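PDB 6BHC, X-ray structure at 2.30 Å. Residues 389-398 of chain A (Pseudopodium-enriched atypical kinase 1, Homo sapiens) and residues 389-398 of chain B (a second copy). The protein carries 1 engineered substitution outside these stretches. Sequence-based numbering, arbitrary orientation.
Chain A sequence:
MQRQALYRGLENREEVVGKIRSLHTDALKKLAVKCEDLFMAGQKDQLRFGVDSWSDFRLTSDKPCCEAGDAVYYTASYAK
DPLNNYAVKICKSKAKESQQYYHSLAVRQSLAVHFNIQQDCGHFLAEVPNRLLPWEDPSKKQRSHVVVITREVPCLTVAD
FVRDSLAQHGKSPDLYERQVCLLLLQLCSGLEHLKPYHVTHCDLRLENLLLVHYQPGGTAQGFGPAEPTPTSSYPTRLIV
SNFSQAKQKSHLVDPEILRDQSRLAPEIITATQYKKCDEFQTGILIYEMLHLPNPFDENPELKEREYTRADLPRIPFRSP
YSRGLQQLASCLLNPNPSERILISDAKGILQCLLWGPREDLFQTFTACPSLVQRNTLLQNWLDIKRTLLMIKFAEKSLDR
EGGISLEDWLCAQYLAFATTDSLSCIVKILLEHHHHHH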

# COMPACT_ATOMS: atom_id res chain seq x y z
N LEU A 389 -6.54 -5.53 7.92
CA LEU A 389 -5.99 -4.18 7.87
C LEU A 389 -4.76 -4.12 6.97
O LEU A 389 -4.57 -3.15 6.23
CB LEU A 389 -5.65 -3.70 9.28
CG LEU A 389 -5.13 -2.26 9.36
CD1 LEU A 389 -6.14 -1.29 8.79
CD2 LEU A 389 -4.79 -1.89 10.80
N MET A 390 -3.92 -5.16 7.02
CA MET A 390 -2.74 -5.19 6.15
C MET A 390 -3.15 -5.20 4.68
O MET A 390 -2.53 -4.54 3.85
CB MET A 390 -1.88 -6.40 6.48
CG MET A 390 -0.51 -6.39 5.81
SD MET A 390 0.56 -5.10 6.47
CE MET A 390 0.63 -5.57 8.19
N ILE A 391 -4.20 -5.96 4.35
CA ILE A 391 -4.71 -5.98 2.98
C ILE A 391 -5.22 -4.59 2.59
O ILE A 391 -5.00 -4.14 1.46
CB ILE A 391 -5.81 -7.05 2.84
CG1 ILE A 391 -5.21 -8.45 2.99
CG2 ILE A 391 -6.54 -6.91 1.51
CD1 ILE A 391 -6.25 -9.55 3.07
N LYS A 392 -5.88 -3.90 3.52
CA LYS A 392 -6.41 -2.57 3.22
C LYS A 392 -5.29 -1.60 2.85
O LYS A 392 -5.42 -0.83 1.89
CB LYS A 392 -7.20 -2.05 4.42
CG LYS A 392 -7.81 -0.67 4.21
CD LYS A 392 -8.38 -0.13 5.51
CE LYS A 392 -9.06 1.22 5.32
NZ LYS A 392 -10.27 1.12 4.46
N PHE A 393 -4.19 -1.61 3.60
CA PHE A 393 -3.07 -0.74 3.27
C PHE A 393 -2.45 -1.11 1.93
O PHE A 393 -2.07 -0.23 1.15
CB PHE A 393 -2.01 -0.80 4.38
CG PHE A 393 -2.25 0.17 5.50
CD1 PHE A 393 -1.76 1.47 5.42
CD2 PHE A 393 -2.95 -0.21 6.62
CE1 PHE A 393 -1.97 2.36 6.46
CE2 PHE A 393 -3.17 0.68 7.66
CZ PHE A 393 -2.68 1.97 7.58
N ALA A 394 -2.36 -2.41 1.64
CA ALA A 394 -1.76 -2.86 0.39
C ALA A 394 -2.60 -2.41 -0.81
O ALA A 394 -2.05 -2.08 -1.87
CB ALA A 394 -1.61 -4.38 0.39
N GLU A 395 -3.92 -2.39 -0.66
CA GLU A 395 -4.78 -1.99 -1.77
C GLU A 395 -4.69 -0.48 -2.03
O GLU A 395 -4.89 -0.04 -3.16
CB GLU A 395 -6.23 -2.40 -1.50
CG GLU A 395 -6.42 -3.91 -1.37
CD GLU A 395 -7.87 -4.30 -1.16
OE1 GLU A 395 -8.32 -5.28 -1.79
OE2 GLU A 395 -8.57 -3.63 -0.37
N LYS A 396 -4.40 0.31 -1.00
CA LYS A 396 -4.25 1.74 -1.20
C LYS A 396 -2.97 2.09 -1.95
O LYS A 396 -2.88 3.19 -2.51
CB LYS A 396 -4.28 2.48 0.14
CG LYS A 396 -5.68 2.67 0.70
CD LYS A 396 -5.67 3.50 1.97
CE LYS A 396 -7.08 3.91 2.37
NZ LYS A 396 -7.73 4.73 1.32
N SER A 397 -1.99 1.18 -2.00
CA SER A 397 -0.77 1.44 -2.75
C SER A 397 -1.01 1.49 -4.25
O SER A 397 -0.12 1.93 -4.99
CB SER A 397 0.28 0.38 -2.43
OG SER A 397 -0.09 -0.89 -2.94
N LEU A 398 -2.17 1.04 -4.72
CA LEU A 398 -2.53 1.10 -6.13
C LEU A 398 -3.62 2.13 -6.42
O LEU A 398 -3.96 2.33 -7.59
CB LEU A 398 -2.98 -0.28 -6.61
CG LEU A 398 -1.89 -1.35 -6.50
CD1 LEU A 398 -2.45 -2.74 -6.76
CD2 LEU A 398 -0.76 -1.04 -7.46
N LEU B 389 5.18 -10.41 0.94
CA LEU B 389 4.81 -9.59 -0.22
C LEU B 389 3.67 -8.65 0.12
O LEU B 389 3.66 -7.49 -0.32
CB LEU B 389 4.44 -10.49 -1.40
CG LEU B 389 4.10 -9.75 -2.69
CD1 LEU B 389 5.28 -8.88 -3.14
CD2 LEU B 389 3.71 -10.72 -3.79
N MET B 390 2.70 -9.11 0.91
CA MET B 390 1.60 -8.24 1.31
C MET B 390 2.10 -7.07 2.14
O MET B 390 1.63 -5.94 1.97
CB MET B 390 0.56 -9.04 2.10
CG MET B 390 -0.74 -8.29 2.35
SD MET B 390 -1.69 -8.04 0.83
CE MET B 390 -1.94 -9.73 0.31
N ILE B 391 3.07 -7.32 3.03
CA ILE B 391 3.67 -6.24 3.80
C ILE B 391 4.38 -5.25 2.88
O ILE B 391 4.30 -4.03 3.08
CB ILE B 391 4.63 -6.82 4.86
CG1 ILE B 391 3.84 -7.59 5.92
CG2 ILE B 391 5.46 -5.72 5.51
CD1 ILE B 391 4.72 -8.37 6.88
N LYS B 392 5.05 -5.76 1.85
CA LYS B 392 5.77 -4.89 0.92
C LYS B 392 4.82 -3.92 0.22
O LYS B 392 5.12 -2.73 0.09
CB LYS B 392 6.54 -5.73 -0.10
CG LYS B 392 7.33 -4.92 -1.11
CD LYS B 392 7.88 -5.81 -2.22
CE LYS B 392 8.74 -5.03 -3.20
NZ LYS B 392 9.98 -4.51 -2.57
N PHE B 393 3.67 -4.42 -0.25
CA PHE B 393 2.70 -3.55 -0.89
C PHE B 393 2.14 -2.53 0.09
O PHE B 393 1.94 -1.36 -0.26
CB PHE B 393 1.57 -4.37 -1.51
CG PHE B 393 1.85 -4.84 -2.90
CD1 PHE B 393 1.54 -4.04 -3.99
CD2 PHE B 393 2.42 -6.09 -3.13
CE1 PHE B 393 1.79 -4.48 -5.28
CE2 PHE B 393 2.67 -6.53 -4.41
CZ PHE B 393 2.36 -5.72 -5.49
N ALA B 394 1.90 -2.95 1.33
CA ALA B 394 1.35 -2.04 2.33
C ALA B 394 2.31 -0.91 2.65
O ALA B 394 1.89 0.23 2.90
CB ALA B 394 0.99 -2.82 3.60
N GLU B 395 3.62 -1.19 2.66
CA GLU B 395 4.60 -0.16 2.96
C GLU B 395 4.72 0.85 1.82
O GLU B 395 5.06 2.02 2.07
CB GLU B 395 5.95 -0.79 3.27
CG GLU B 395 5.94 -1.71 4.49
CD GLU B 395 7.31 -2.28 4.82
OE1 GLU B 395 7.67 -2.31 6.01
OE2 GLU B 395 8.03 -2.68 3.88
N LYS B 396 4.46 0.43 0.58
CA LYS B 396 4.51 1.37 -0.53
C LYS B 396 3.35 2.35 -0.52
O LYS B 396 3.44 3.40 -1.16
CB LYS B 396 4.54 0.61 -1.86
CG LYS B 396 5.91 0.07 -2.22
CD LYS B 396 5.92 -0.58 -3.59
CE LYS B 396 7.33 -0.89 -4.05
NZ LYS B 396 8.17 0.34 -4.14
N SER B 397 2.27 2.04 0.21
CA SER B 397 1.15 2.97 0.30
C SER B 397 1.50 4.23 1.07
O SER B 397 0.73 5.20 1.02
CB SER B 397 -0.06 2.29 0.95
OG SER B 397 0.19 2.01 2.32
N LEU B 398 2.62 4.25 1.78
CA LEU B 398 3.09 5.42 2.51
C LEU B 398 4.32 6.06 1.87
O LEU B 398 4.77 7.10 2.34
CB LEU B 398 3.38 5.05 3.96
CG LEU B 398 2.16 4.54 4.73
CD1 LEU B 398 2.55 3.97 6.08
CD2 LEU B 398 1.15 5.66 4.89

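The backbones of these two stretches touch: the CA of A394(A) lies 3.8 Å from the CA of A394(B), and one turn further on the CA of S397(A) is 3.9 Å from the CA of S397(B). The helix axes approach to 6.8 Å and cross at 54°, their N-to-C directions more parallel than antiparallel. The principle illustrated is that small residues at a crossing point let main chains touch, so that backbone atoms themselves become packing surface.

An exact two-fold axis relates the copies, so each contact between unlike residues occurs twice, and A394(A) and S397(A) each lie beside their own counterpart in chain B. At A394(A) and A394(B) the CA-to-CB bond points sideways from the partner helix, which leaves the CA atoms to meet while the methyl groups lie beside the crossing; CB of A394(A) and CB of A394(B) are 4.4 Å apart. Each methyl instead packs more tightly against neighbors of the other chain. CB of A394(A) sits 3.7 Å from CB of F393(B) and also 3.7 Å from SD of M390(B), a thioether being polarizable and well suited to apolar surroundings.

The CA-to-CB bonds of M390(A) and M390(B) point toward the partner stretch, and CG of M390(A) meets CG of M390(B) at 4.0 Å. With chi1 t and both later angles p, the side chain folds so that SD of M390(A) reaches CB of A394(B) at 3.7 Å and CG1 of I391(B) at 4.2 Å. The isoleucine thus contributes although its CA-to-CB bond points away.

S397(A) and S397(B), outside the helix, supply the second close approach. CB of S397(B) lies 3.2 Å from O of F393(A), a tight van der Waals contact between a carbon and a main-chain oxygen. The hydroxyl, with chi1 p, turns back on its own chain: OG of S397(A) donates to O of A394(A) at 2.5 Å, a short hydrogen bond that satisfies the polar group within its own chain. OG of S397(B) also lies 3.7 Å from CD1 of F393(A), at the edge of the ring and near its plane.

No hydrogen bond crosses between the stretches. The 558 Å² buried, summed over both sides, rests on apolar contacts and close backbone packing, while the backbone hydrogen bonds, such as A394(A) N to M390(A) O at 3.1 Å, stay within each chain. The CA-to-CB bonds of K392(A), E395(A) and their mates K392(B), E395(B) point away, and these residues bury nothing here.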